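PDB 4DXK: mandelate racemase / muconate lactonizing enzyme family protein from Agrobacterium tumefaciens, which belongs to the mandelate racemase subgroup of the enolase superfamily and may act as a lyase or isomerase, its substrate not being established. Local coordinates for residues T4-V9 / T43-Y48; D177-K182 / S219-L224; T321-L326 / D355-L360. One frame throughout, in Å; residues are numbered along the deposited sequence. Where two conformers were deposited one is given.

Contact 1 (T4-V9 / T43-Y48)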
ATOM      1  N   THR A   4      52.036   4.759   3.414  1.00 10.49           N
ATOM      2  CA  THR A   4      53.166   4.161   4.111  1.00 10.57           C
ATOM      3  C   THR A   4      52.917   3.971   5.600  1.00 12.08           C
ATOM      4  O   THR A   4      53.458   3.044   6.205  1.00 14.69           O
ATOM      5  CB  THR A   4      54.418   5.027   3.958  1.00 12.15           C
ATOM      6  OG1 THR A   4      54.069   6.378   4.279  1.00 14.32           O
ATOM      7  CG2 THR A   4      54.966   4.943   2.533  1.00 14.04           C
ATOM      8  N   LYS A   5      52.188   4.897   6.220  0.51 12.73           N
ATOM      9  CA  LYS A   5      51.953   4.833   7.665  0.51 12.71           C
ATOM     10  C   LYS A   5      50.565   5.330   8.019  0.51 10.19           C
ATOM     11  O   LYS A   5      50.035   6.229   7.368  0.51 12.66           O
ATOM     12  CB  LYS A   5      52.958   5.701   8.433  0.51 10.81           C
ATOM     13  CG  LYS A   5      54.413   5.457   8.120  0.51 14.23           C
ATOM     14  CD  LYS A   5      55.292   6.547   8.716  0.51 24.74           C
ATOM     15  CE  LYS A   5      55.028   6.732  10.202  0.51 28.59           C
ATOM     16  NZ  LYS A   5      55.982   7.699  10.830  0.51 34.31           N
ATOM     17  N   LEU A   6      49.988   4.750   9.064  1.00 10.95           N
ATOM     18  CA  LEU A   6      48.787   5.291   9.682  1.00 11.12           C
ATOM     19  C   LEU A   6      49.141   5.747  11.074  1.00 10.09           C
ATOM     20  O   LEU A   6      49.695   4.979  11.874  1.00 12.87           O
ATOM     21  CB  LEU A   6      47.676   4.252   9.797  1.00 16.08           C
ATOM     22  CG  LEU A   6      46.979   3.735   8.553  1.00 15.42           C
ATOM     23  CD1 LEU A   6      45.672   3.039   8.953  1.00 13.20           C
ATOM     24  CD2 LEU A   6      46.737   4.857   7.545  1.00 16.71           C
ATOM     25  N   GLU A   7      48.817   6.994  11.375  1.00 10.24           N
ATOM     26  CA  GLU A   7      49.129   7.591  12.662  1.00 11.96           C
ATOM     27  C   GLU A   7      47.821   8.022  13.311  1.00 12.93           C
ATOM     28  O   GLU A   7      46.974   8.637  12.657  1.00 14.82           O
ATOM     29  CB  GLU A   7      50.054   8.794  12.461  1.00 12.08           C
ATOM     30  CG  GLU A   7      50.289   9.626  13.710  1.00 14.62           C
ATOM     31  CD  GLU A   7      51.142  10.854  13.440  1.00 17.37           C
ATOM     32  OE1 GLU A   7      51.395  11.181  12.259  1.00 17.25           O
ATOM     33  OE2 GLU A   7      51.563  11.505  14.415  1.00 16.77           O
ATOM     34  N   THR A   8      47.638   7.691  14.581  1.00  9.92           N
ATOM     35  CA  THR A   8      46.515   8.225  15.331  1.00 10.18           C
ATOM     36  C   THR A   8      47.025   9.161  16.414  1.00  9.87           C
ATOM     37  O   THR A   8      48.095   8.935  16.989  1.00 10.75           O
ATOM     38  CB  THR A   8      45.672   7.115  15.956  1.00  9.71           C
ATOM     39  OG1 THR A   8      46.532   6.193  16.638  1.00 10.89           O
ATOM     40  CG2 THR A   8      44.881   6.374  14.880  1.00 11.13           C
ATOM     41  N   VAL A   9      46.255  10.210  16.692  1.00 10.15           N
ATOM     42  CA  VAL A   9      46.626  11.225  17.669  1.00 10.64           C
ATOM     43  C   VAL A   9      45.438  11.481  18.579  1.00 10.17           C
ATOM     44  O   VAL A   9      44.305  11.651  18.106  1.00 10.58           O
ATOM     45  CB  VAL A   9      47.017  12.549  16.979  1.00 11.35           C
ATOM     46  CG1 VAL A   9      47.459  13.586  18.004  1.00 14.16           C
ATOM     47  CG2 VAL A   9      48.113  12.319  15.957  1.00 14.74           C
ATOM     48  N   THR A  43      42.067   1.869  18.390  1.00  8.95           N
ATOM     49  CA  THR A  43      42.437   0.459  18.334  1.00  8.90           C
ATOM     50  C   THR A  43      42.017  -0.140  16.994  1.00  9.25           C
ATOM     51  O   THR A  43      42.764  -0.895  16.368  1.00  9.76           O
ATOM     52  CB  THR A  43      41.803  -0.330  19.486  1.00 10.36           C
ATOM     53  OG1 THR A  43      42.278   0.194  20.729  1.00 10.54           O
ATOM     54  CG2 THR A  43      42.169  -1.803  19.402  1.00 10.56           C
ATOM     55  N   TYR A  44      40.812   0.204  16.554  1.00  9.53           N
ATOM     56  CA  TYR A  44      40.285  -0.280  15.282  1.00  9.42           C
ATOM     57  C   TYR A  44      41.126   0.177  14.087  1.00  7.90           C
ATOM     58  O   TYR A  44      41.380  -0.601  13.160  1.00  9.28           O
ATOM     59  CB  TYR A  44      38.831   0.173  15.112  1.00  8.99           C
ATOM     60  CG  TYR A  44      38.291  -0.029  13.711  1.00  8.18           C
ATOM     61  CD1 TYR A  44      37.813  -1.268  13.298  1.00  8.62           C
ATOM     62  CD2 TYR A  44      38.286   1.010  12.796  1.00  8.51           C
ATOM     63  CE1 TYR A  44      37.336  -1.455  12.020  1.00  8.46           C
ATOM     64  CE2 TYR A  44      37.808   0.831  11.504  1.00  9.14           C
ATOM     65  CZ  TYR A  44      37.332  -0.409  11.126  1.00  8.55           C
ATOM     66  OH  TYR A  44      36.834  -0.614   9.860  1.00  8.69           O
ATOM     67  N   VAL A  45      41.546   1.436  14.092  1.00  8.01           N
ATOM     68  CA  VAL A  45      42.360   1.946  12.995  1.00  8.84           C
ATOM     69  C   VAL A  45      43.609   1.087  12.805  1.00  8.79           C
ATOM     70  O   VAL A  45      43.948   0.727  11.677  1.00  9.75           O
ATOM     71  CB  VAL A  45      42.729   3.422  13.222  1.00  8.56           C
ATOM     72  CG1 VAL A  45      43.765   3.886  12.223  1.00 10.74           C
ATOM     73  CG2 VAL A  45      41.483   4.295  13.132  1.00 10.85           C
ATOM     74  N   HIS A  46      44.258   0.725  13.906  1.00  9.01           N
ATOM     75  CA  HIS A  46      45.465  -0.086  13.818  1.00  9.96           C
ATOM     76  C   HIS A  46      45.194  -1.581  13.652  1.00 11.15           C
ATOM     77  O   HIS A  46      45.947  -2.263  12.966  1.00 12.45           O
ATOM     78  CB  HIS A  46      46.381   0.197  15.007  1.00 11.68           C
ATOM     79  CG  HIS A  46      46.823   1.620  15.063  1.00  9.17           C
ATOM     80  ND1 HIS A  46      47.801   2.124  14.231  1.00 11.56           N
ATOM     81  CD2 HIS A  46      46.381   2.662  15.805  1.00 10.34           C
ATOM     82  CE1 HIS A  46      47.956   3.414  14.474  1.00 10.42           C
ATOM     83  NE2 HIS A  46      47.104   3.765  15.422  1.00 10.96           N
ATOM     84  N   GLU A  47      44.114  -2.086  14.250  1.00 10.44           N
ATOM     85  CA  GLU A  47      43.796  -3.515  14.176  1.00 11.50           C
ATOM     86  C   GLU A  47      43.261  -3.906  12.797  1.00 10.33           C
ATOM     87  O   GLU A  47      43.605  -4.968  12.267  1.00 11.71           O
ATOM     88  CB  GLU A  47      42.776  -3.912  15.262  1.00 12.40           C
ATOM     89  CG  GLU A  47      42.430  -5.422  15.297  1.00 14.39           C
ATOM     90  CD  GLU A  47      41.421  -5.821  16.388  1.00 12.43           C
ATOM     91  OE1 GLU A  47      40.484  -5.043  16.656  1.00 13.11           O
ATOM     92  OE2 GLU A  47      41.549  -6.925  16.967  1.00 14.22           O
ATOM     93  N   TYR A  48      42.425  -3.047  12.221  1.00 10.38           N
ATOM     94  CA  TYR A  48      41.636  -3.386  11.034  1.00  9.34           C
ATOM     95  C   TYR A  48      42.023  -2.586   9.787  1.00  9.46           C
ATOM     96  O   TYR A  48      42.246  -3.161   8.721  1.00 10.98           O
ATOM     97  CB  TYR A  48      40.144  -3.187  11.328  1.00 10.33           C
ATOM     98  CG  TYR A  48      39.238  -3.794  10.281  1.00 10.82           C
ATOM     99  CD1 TYR A  48      38.837  -3.077   9.156  1.00 11.01           C
ATOM    100  CD2 TYR A  48      38.792  -5.101  10.417  1.00 13.11           C
ATOM    101  CE1 TYR A  48      38.018  -3.646   8.199  1.00 11.66           C
ATOM    102  CE2 TYR A  48      37.973  -5.681   9.471  1.00 14.04           C
ATOM    103  CZ  TYR A  48      37.587  -4.949   8.369  1.00 13.95           C
ATOM    104  OH  TYR A  48      36.772  -5.550   7.434  1.00 15.54           O
TER
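Polar contact between Thr-8 and His-46 is a tip-to-tip meeting of side chains. His-46 NE2 donates to Thr-8 OG1 over 2.8 Å, and the hydroxyl oxygen lies in the imidazole plane, only 1° out of it. Thr-8 OG1 stands between its own backbone N and carbonyl carbon (chi1 49°), while the ring of His-46 reaches forward from a CB that does not itself point at the strand. The other ring nitrogen, ND1, is hydrogen-bonded to Ser-395 OG on the neighbouring strand 390-396, and these two bonds should fix the rotation of the imidazole. Thr-8 OG1 also bonds to the carboxylate of Glu-42, so that a polar chain runs from Ser-395 through His-46 on the helix and Thr-8 on strand 3-11 to Glu-42, back on the helix. Beside NE2, the ring carbon CE1 comes within 3.5 Å of Leu-6 O, again near the ring plane.

Apolar contact centres on Val-45, whose CG1, anti to the backbone N, is shared by two strand residues. Thr-8 CG2 meets it tip to tip at 3.8 Å. Leu-6 CD1 approaches the same methyl to 3.9 Å, its side chain slanting across that of Val-45. Leu-6 then continues onto Ile-49, Ala-50 and Val-53 of the same helix and onto Phe-87 of helix 79-99.

The axes of segments 4-9 and 43-48 run nearly antiparallel, at 165°, and approach to 9.1 Å. Such a helix laid on one face of an antiparallel sheet is characteristic of the N-terminal capping domain of the enolase superfamily.

Contact 2 (D177-K182 / S219-L224)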
ATOM      1  N   ASP A 177      15.662  17.800  27.187  1.00 13.01           N
ATOM      2  CA  ASP A 177      16.546  16.698  27.563  1.00 12.50           C
ATOM      3  C   ASP A 177      16.455  16.364  29.054  1.00 14.37           C
ATOM      4  O   ASP A 177      16.506  15.200  29.439  1.00 14.10           O
ATOM      5  CB  ASP A 177      18.001  16.996  27.199  1.00 13.16           C
ATOM      6  CG  ASP A 177      18.280  16.900  25.704  1.00 13.64           C
ATOM      7  OD1 ASP A 177      17.344  16.945  24.880  1.00 13.09           O
ATOM      8  OD2 ASP A 177      19.475  16.806  25.356  1.00 15.26           O
ATOM      9  N   ALA A 178      16.325  17.386  29.891  1.00 13.88           N
ATOM     10  CA  ALA A 178      16.243  17.162  31.336  1.00 14.91           C
ATOM     11  C   ALA A 178      15.005  16.338  31.691  1.00 15.19           C
ATOM     12  O   ALA A 178      15.074  15.373  32.463  1.00 16.56           O
ATOM     13  CB  ALA A 178      16.246  18.489  32.093  1.00 19.04           C
ATOM     14  N   ALA A 179      13.873  16.708  31.105  1.00 13.06           N
ATOM     15  CA  ALA A 179      12.644  15.958  31.305  1.00 13.17           C
ATOM     16  C   ALA A 179      12.776  14.521  30.790  1.00 13.09           C
ATOM     17  O   ALA A 179      12.285  13.583  31.429  1.00 12.83           O
ATOM     18  CB  ALA A 179      11.492  16.660  30.634  1.00 13.39           C
ATOM     19  N   ALA A 180      13.433  14.340  29.647  1.00 11.71           N
ATOM     20  CA  ALA A 180      13.602  13.004  29.088  1.00 11.48           C
ATOM     21  C   ALA A 180      14.373  12.105  30.047  1.00 13.07           C
ATOM     22  O   ALA A 180      14.009  10.949  30.254  1.00 14.03           O
ATOM     23  CB  ALA A 180      14.305  13.063  27.748  1.00 12.37           C
ATOM     24  N   GLU A 181      15.448  12.634  30.621  1.00 14.64           N
ATOM     25  CA  GLU A 181      16.273  11.850  31.529  1.00 17.39           C
ATOM     26  C   GLU A 181      15.469  11.341  32.724  1.00 18.12           C
ATOM     27  O   GLU A 181      15.692  10.228  33.204  1.00 21.08           O
ATOM     28  CB  GLU A 181      17.485  12.668  31.983  1.00 21.40           C
ATOM     29  CG  GLU A 181      18.531  12.835  30.891  1.00 26.98           C
ATOM     30  CD  GLU A 181      19.338  14.119  31.010  1.00 40.56           C
ATOM     31  OE1 GLU A 181      19.166  14.850  32.007  1.00 42.18           O
ATOM     32  OE2 GLU A 181      20.142  14.397  30.094  1.00 39.10           O
ATOM     33  N   LYS A 182      14.537  12.158  33.210  0.55 14.93           N
ATOM     34  CA  LYS A 182      13.725  11.792  34.372  0.55 18.93           C
ATOM     35  C   LYS A 182      12.928  10.502  34.184  0.55 15.68           C
ATOM     36  O   LYS A 182      12.748   9.730  35.126  0.55 18.15           O
ATOM     37  CB  LYS A 182      12.756  12.918  34.730  0.55 15.19           C
ATOM     38  CG  LYS A 182      13.400  14.159  35.306  0.55 22.16           C
ATOM     39  CD  LYS A 182      12.388  15.287  35.453  0.55 28.22           C
ATOM     40  CE  LYS A 182      11.102  14.806  36.102  0.55 30.94           C
ATOM     41  NZ  LYS A 182      10.328  15.928  36.713  0.55 35.58           N
ATOM     42  N   SER A 219      17.422  12.071  20.345  1.00  8.90           N
ATOM     43  CA  SER A 219      16.844  10.720  20.295  1.00  8.93           C
ATOM     44  C   SER A 219      16.415  10.181  21.653  1.00 10.23           C
ATOM     45  O   SER A 219      16.417   8.970  21.867  1.00 11.45           O
ATOM     46  CB  SER A 219      17.795   9.727  19.617  1.00 10.63           C
ATOM     47  OG  SER A 219      17.852  10.017  18.228  1.00 13.25           O
ATOM     48  N   MET A 220      16.020  11.074  22.554  0.55  9.32           N
ATOM     49  CA  MET A 220      15.773  10.671  23.936  0.55 10.06           C
ATOM     50  C   MET A 220      14.339  10.252  24.261  0.55  9.86           C
ATOM     51  O   MET A 220      14.077   9.779  25.364  0.55 14.62           O
ATOM     52  CB  MET A 220      16.232  11.770  24.892  0.55 11.25           C
ATOM     53  CG  MET A 220      17.695  12.143  24.694  0.55 14.00           C
ATOM     54  SD  MET A 220      18.292  13.387  25.846  0.55 17.94           S
ATOM     55  CE  MET A 220      18.116  12.504  27.389  0.55 16.94           C
ATOM     56  N   TRP A 221      13.419  10.395  23.311  1.00  8.83           N
ATOM     57  CA  TRP A 221      12.000  10.144  23.571  1.00  8.97           C
ATOM     58  C   TRP A 221      11.449   8.930  22.847  1.00  8.21           C
ATOM     59  O   TRP A 221      11.859   8.621  21.724  1.00  8.82           O
ATOM     60  CB  TRP A 221      11.181  11.374  23.166  1.00  9.46           C
ATOM     61  CG  TRP A 221      11.500  12.550  24.013  1.00  8.77           C
ATOM     62  CD1 TRP A 221      12.374  13.558  23.733  1.00  8.99           C
ATOM     63  CD2 TRP A 221      10.982  12.814  25.313  1.00  9.15           C
ATOM     64  NE1 TRP A 221      12.418  14.455  24.782  1.00 10.07           N
ATOM     65  CE2 TRP A 221      11.576  14.008  25.769  1.00  9.77           C
ATOM     66  CE3 TRP A 221      10.084  12.146  26.150  1.00 11.03           C
ATOM     67  CZ2 TRP A 221      11.276  14.559  27.014  1.00 10.35           C
ATOM     68  CZ3 TRP A 221       9.795  12.690  27.381  1.00 10.32           C
ATOM     69  CH2 TRP A 221      10.393  13.881  27.805  1.00 10.91           C
ATOM     70  N   GLN A 222      10.501   8.251  23.494  1.00  8.53           N
ATOM     71  CA  GLN A 222       9.660   7.269  22.829  1.00  8.73           C
ATOM     72  C   GLN A 222       8.615   7.978  21.958  1.00  8.18           C
ATOM     73  O   GLN A 222       8.474   9.201  22.018  1.00  8.69           O
ATOM     74  CB  GLN A 222       9.012   6.327  23.848  1.00  8.67           C
ATOM     75  CG  GLN A 222      10.034   5.558  24.680  1.00  8.86           C
ATOM     76  CD  GLN A 222      10.903   4.676  23.821  1.00  9.10           C
ATOM     77  OE1 GLN A 222      10.402   3.810  23.105  1.00 10.87           O
ATOM     78  NE2 GLN A 222      12.209   4.902  23.862  1.00 11.41           N
ATOM     79  N   LEU A 223       7.884   7.221  21.147  1.00  7.76           N
ATOM     80  CA  LEU A 223       7.039   7.818  20.108  1.00  8.36           C
ATOM     81  C   LEU A 223       5.909   8.681  20.641  1.00  8.45           C
ATOM     82  O   LEU A 223       5.683   9.789  20.140  1.00  9.21           O
ATOM     83  CB  LEU A 223       6.477   6.746  19.179  1.00  9.51           C
ATOM     84  CG  LEU A 223       5.551   7.277  18.081  1.00  8.71           C
ATOM     85  CD1 LEU A 223       6.299   8.175  17.110  1.00 10.07           C
ATOM     86  CD2 LEU A 223       4.893   6.124  17.337  1.00 12.93           C
ATOM     87  N   LEU A 224       5.183   8.177  21.629  1.00  8.66           N
ATOM     88  CA  LEU A 224       4.021   8.921  22.111  1.00  8.65           C
ATOM     89  C   LEU A 224       4.364  10.280  22.749  1.00  9.11           C
ATOM     90  O   LEU A 224       3.798  11.296  22.363  1.00 10.25           O
ATOM     91  CB  LEU A 224       3.126   8.068  23.014  1.00  9.58           C
ATOM     92  CG  LEU A 224       2.598   6.780  22.375  1.00  9.17           C
ATOM     93  CD1 LEU A 224       1.680   6.082  23.362  1.00 10.92           C
ATOM     94  CD2 LEU A 224       1.873   7.043  21.061  1.00 11.52           C
TER
HETATM   95  O   HOH W   1      15.055  15.460  24.394  1.00 11.16           O
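Two loops at the C-terminal ends of adjacent parallel barrel strands, 170-173 and 212-216, meet here in the C-terminal domain of the enolase fold. The first carries the short helix 177-183; the second follows Glu-216, a ligand of the bound sodium ion, and runs into helix 223-232 through the N-cap residue Gln-222. The side chain of Asp-177 lies about 9 Å from a bound sodium ion, so the contact borders the metal site without supplying a ligand.

Met-220 lies across the helix. In the conformer described, its SD sits over the carboxylate of Asp-177, 3.5 Å from CG and almost equally far from both oxygens, the two side chains crossing at about a right angle. A bend at the thioether (chi3 64°) carries CE to Glu-181, where it touches CG, in the aliphatic part of that chain, at 3.5 Å. Closer to the backbone, Met-220 CB rests 3.7 Å from Ala-180 CB, a methyl that touches both Met-220 and Trp-221.

The carboxylate of Asp-177 is held by two partners: OD2 by His-218 ND1, just ahead of the second segment, and OD1 by a water at 2.8 Å. That same water accepts a weak bond from Trp-221 NE1, a weak, water-mediated link between the indole and the start of the helix.

The benzene part of Trp-221 packs against Ala-179 and Ala-180, with CZ2 3.4 Å from Ala-180 N and CH2 near Ala-179 CB. Ile-188, Ala-226 and Ile-229 also pack against the indole. Over one face of the indole, Ala-180 CB makes a CH-pi contact 3.8 Å from the centroid of the six-membered ring, 29° off its normal and displaced toward the rim.

Contact 3 (T321-L326 / D355-L360)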
ATOM      1  N   THR A 321      31.870  19.406  16.954  1.00 11.27           N
ATOM      2  CA  THR A 321      32.737  18.366  17.486  1.00 10.79           C
ATOM      3  C   THR A 321      34.189  18.827  17.393  1.00 13.61           C
ATOM      4  O   THR A 321      34.628  19.614  18.233  1.00 17.84           O
ATOM      5  CB  THR A 321      32.469  17.000  16.815  1.00 10.27           C
ATOM      6  OG1 THR A 321      32.510  17.149  15.392  1.00 10.52           O
ATOM      7  CG2 THR A 321      31.098  16.485  17.224  1.00 12.48           C
ATOM      8  N   GLY A 322      34.937  18.374  16.392  1.00 10.47           N
ATOM      9  CA  GLY A 322      36.294  18.857  16.190  1.00 10.39           C
ATOM     10  C   GLY A 322      36.445  19.792  14.998  1.00  8.96           C
ATOM     11  O   GLY A 322      35.535  19.926  14.163  1.00  9.71           O
ATOM     12  N   PRO A 323      37.614  20.437  14.888  1.00  9.11           N
ATOM     13  CA  PRO A 323      37.822  21.448  13.844  1.00 10.10           C
ATOM     14  C   PRO A 323      37.926  20.840  12.445  1.00  9.39           C
ATOM     15  O   PRO A 323      37.527  21.477  11.472  1.00  9.25           O
ATOM     16  CB  PRO A 323      39.148  22.109  14.247  1.00 11.12           C
ATOM     17  CG  PRO A 323      39.846  21.085  15.096  1.00 11.20           C
ATOM     18  CD  PRO A 323      38.754  20.356  15.822  1.00 10.74           C
ATOM     19  N   VAL A 324      38.464  19.631  12.332  1.00  9.06           N
ATOM     20  CA  VAL A 324      38.588  19.013  11.009  1.00 10.03           C
ATOM     21  C   VAL A 324      37.205  18.650  10.459  1.00  7.86           C
ATOM     22  O   VAL A 324      36.916  18.883   9.287  1.00  8.74           O
ATOM     23  CB  VAL A 324      39.531  17.791  11.024  1.00  8.37           C
ATOM     24  CG1 VAL A 324      39.518  17.077   9.686  1.00 10.20           C
ATOM     25  CG2 VAL A 324      40.937  18.213  11.405  1.00 10.40           C
ATOM     26  N   VAL A 325      36.344  18.097  11.306  1.00  8.60           N
ATOM     27  CA  VAL A 325      34.975  17.816  10.881  1.00  8.72           C
ATOM     28  C   VAL A 325      34.249  19.101  10.496  1.00  8.81           C
ATOM     29  O   VAL A 325      33.559  19.131   9.483  1.00  9.02           O
ATOM     30  CB  VAL A 325      34.184  16.985  11.921  1.00  8.05           C
ATOM     31  CG1 VAL A 325      32.684  16.965  11.609  1.00 10.01           C
ATOM     32  CG2 VAL A 325      34.720  15.576  11.941  1.00 10.11           C
ATOM     33  N   LEU A 326      34.407  20.168  11.271  1.00  8.88           N
ATOM     34  CA  LEU A 326      33.801  21.433  10.877  1.00  9.09           C
ATOM     35  C   LEU A 326      34.300  21.869   9.497  1.00  8.92           C
ATOM     36  O   LEU A 326      33.513  22.261   8.626  1.00  9.25           O
ATOM     37  CB  LEU A 326      34.065  22.517  11.921  1.00  9.85           C
ATOM     38  CG  LEU A 326      33.604  23.922  11.520  1.00 10.70           C
ATOM     39  CD1 LEU A 326      32.088  23.997  11.331  1.00 11.96           C
ATOM     40  CD2 LEU A 326      34.056  24.960  12.538  1.00 13.41           C
ATOM     41  N   ASP A 355      44.265  26.063  18.627  1.00 22.12           N
ATOM     42  CA  ASP A 355      45.504  25.487  19.136  1.00 22.08           C
ATOM     43  C   ASP A 355      45.771  24.104  18.561  1.00 21.19           C
ATOM     44  O   ASP A 355      46.885  23.590  18.661  1.00 21.35           O
ATOM     45  CB  ASP A 355      45.459  25.401  20.659  1.00 24.54           C
ATOM     46  CG  ASP A 355      45.376  26.752  21.299  1.00 38.96           C
ATOM     47  OD1 ASP A 355      45.878  27.702  20.670  1.00 34.01           O
ATOM     48  OD2 ASP A 355      44.805  26.864  22.404  1.00 43.98           O
ATOM     49  N   LEU A 356      44.742  23.509  17.970  1.00 18.51           N
ATOM     50  CA  LEU A 356      44.839  22.157  17.444  1.00 16.99           C
ATOM     51  C   LEU A 356      45.300  22.135  15.990  1.00 17.39           C
ATOM     52  O   LEU A 356      45.997  21.205  15.564  1.00 19.58           O
ATOM     53  CB  LEU A 356      43.486  21.455  17.555  1.00 18.95           C
ATOM     54  CG  LEU A 356      43.038  21.027  18.951  1.00 25.61           C
ATOM     55  CD1 LEU A 356      41.582  20.597  18.927  1.00 32.10           C
ATOM     56  CD2 LEU A 356      43.921  19.896  19.458  1.00 26.84           C
ATOM     57  N   VAL A 357      44.889  23.142  15.223  1.00 15.38           N
ATOM     58  CA  VAL A 357      45.126  23.147  13.782  1.00 14.11           C
ATOM     59  C   VAL A 357      45.678  24.484  13.308  1.00 14.88           C
ATOM     60  O   VAL A 357      45.613  25.477  14.029  1.00 16.91           O
ATOM     61  CB  VAL A 357      43.845  22.808  13.000  1.00 14.96           C
ATOM     62  CG1 VAL A 357      43.420  21.358  13.256  1.00 15.51           C
ATOM     63  CG2 VAL A 357      42.729  23.771  13.383  1.00 16.77           C
ATOM     64  N   THR A 358      46.209  24.507  12.088  1.00 14.12           N
ATOM     65  CA  THR A 358      46.928  25.674  11.577  1.00 14.58           C
ATOM     66  C   THR A 358      46.024  26.775  11.034  1.00 16.01           C
ATOM     67  O   THR A 358      46.447  27.926  10.910  1.00 18.62           O
ATOM     68  CB  THR A 358      47.886  25.282  10.452  1.00 15.34           C
ATOM     69  OG1 THR A 358      47.159  24.568   9.442  1.00 16.02           O
ATOM     70  CG2 THR A 358      49.018  24.411  10.984  1.00 18.04           C
ATOM     71  N   ALA A 359      44.792  26.422  10.695  1.00 15.11           N
ATOM     72  CA  ALA A 359      43.843  27.378  10.140  1.00 17.09           C
ATOM     73  C   ALA A 359      42.446  26.846  10.370  1.00 16.30           C
ATOM     74  O   ALA A 359      42.258  25.643  10.554  1.00 15.67           O
ATOM     75  CB  ALA A 359      44.090  27.584   8.652  1.00 19.20           C
ATOM     76  N   LEU A 360      41.469  27.742  10.349  1.00 15.89           N
ATOM     77  CA  LEU A 360      40.085  27.389  10.628  1.00 15.75           C
ATOM     78  C   LEU A 360      39.155  27.996   9.597  1.00 15.06           C
ATOM     79  O   LEU A 360      39.486  29.009   8.984  1.00 16.16           O
ATOM     80  CB  LEU A 360      39.681  27.905  12.013  1.00 18.65           C
ATOM     81  CG  LEU A 360      40.298  27.194  13.214  1.00 15.92           C
ATOM     82  CD1 LEU A 360      40.032  27.965  14.498  1.00 19.04           C
ATOM     83  CD2 LEU A 360      39.749  25.782  13.322  1.00 19.19           C
TER
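The ring of Pro-323 brings three of its carbons to the segment 355-360, and each has its own nearest partner. CB meets Leu-360 CD2 at 3.8 Å, CG meets Val-357 CG1 at 4.0 Å, and CD faces Leu-356 CD1 at a looser 4.2 Å. The pyrrolidine is puckered C-gamma endo, and the proline and Val-357 side chains cross obliquely. Both methyls of Val-357 take part: CG1 lies against Pro-323 CG, while CG2, set between its own backbone N and carbonyl carbon, comes to 4.0 Å from Pro-323 CB. Leu-360 gets there by its far end, since its CB does not itself point at the proline. Val-324 adds a looser touch from CG2 to Val-357 CG1, at 4.4 Å.

Pro-323 opens helix 323-335, which follows strand 315-317 of the enolase-type barrel, with Gly-322 as its N-cap. In this first helical turn a proline costs no backbone hydrogen bond. The N-H groups of the next two residues, Val-324 and Val-325, are bonded to OE1 and OE2, respectively, of Glu-33, on strand 30-35 of the N-terminal domain; the two domains therefore meet at this helix start. Across from it, 355-360 leaves helix 353-356 and leads to strand 362-364. Trp-19 of strand 17-24 touches both Val-324 and Leu-356, and Tyr-353 packs against both Pro-323 and Leu-360.

In the fold
Contacts 1, 2 and 3 follow one another along the chain, each closing before the next opens. Contact 1 belongs to the N-terminal domain, joining strand 3-11 to helix 38-53; contacts 2 and 3 belong to the barrel domain and lie on opposite sides of the chain's centre, their centres 32 Å apart. Contact 3 is nearer to contact 1, with centres 20 Å and nearest atoms about 7 Å apart, and strands 17-24 and 30-35 of the N-terminal sheet reach it. Contacts 1 and 2 are 37 Å apart between centres. The three thus sample the capping domain, its junction with the barrel, and barrel loops beside the sodium site.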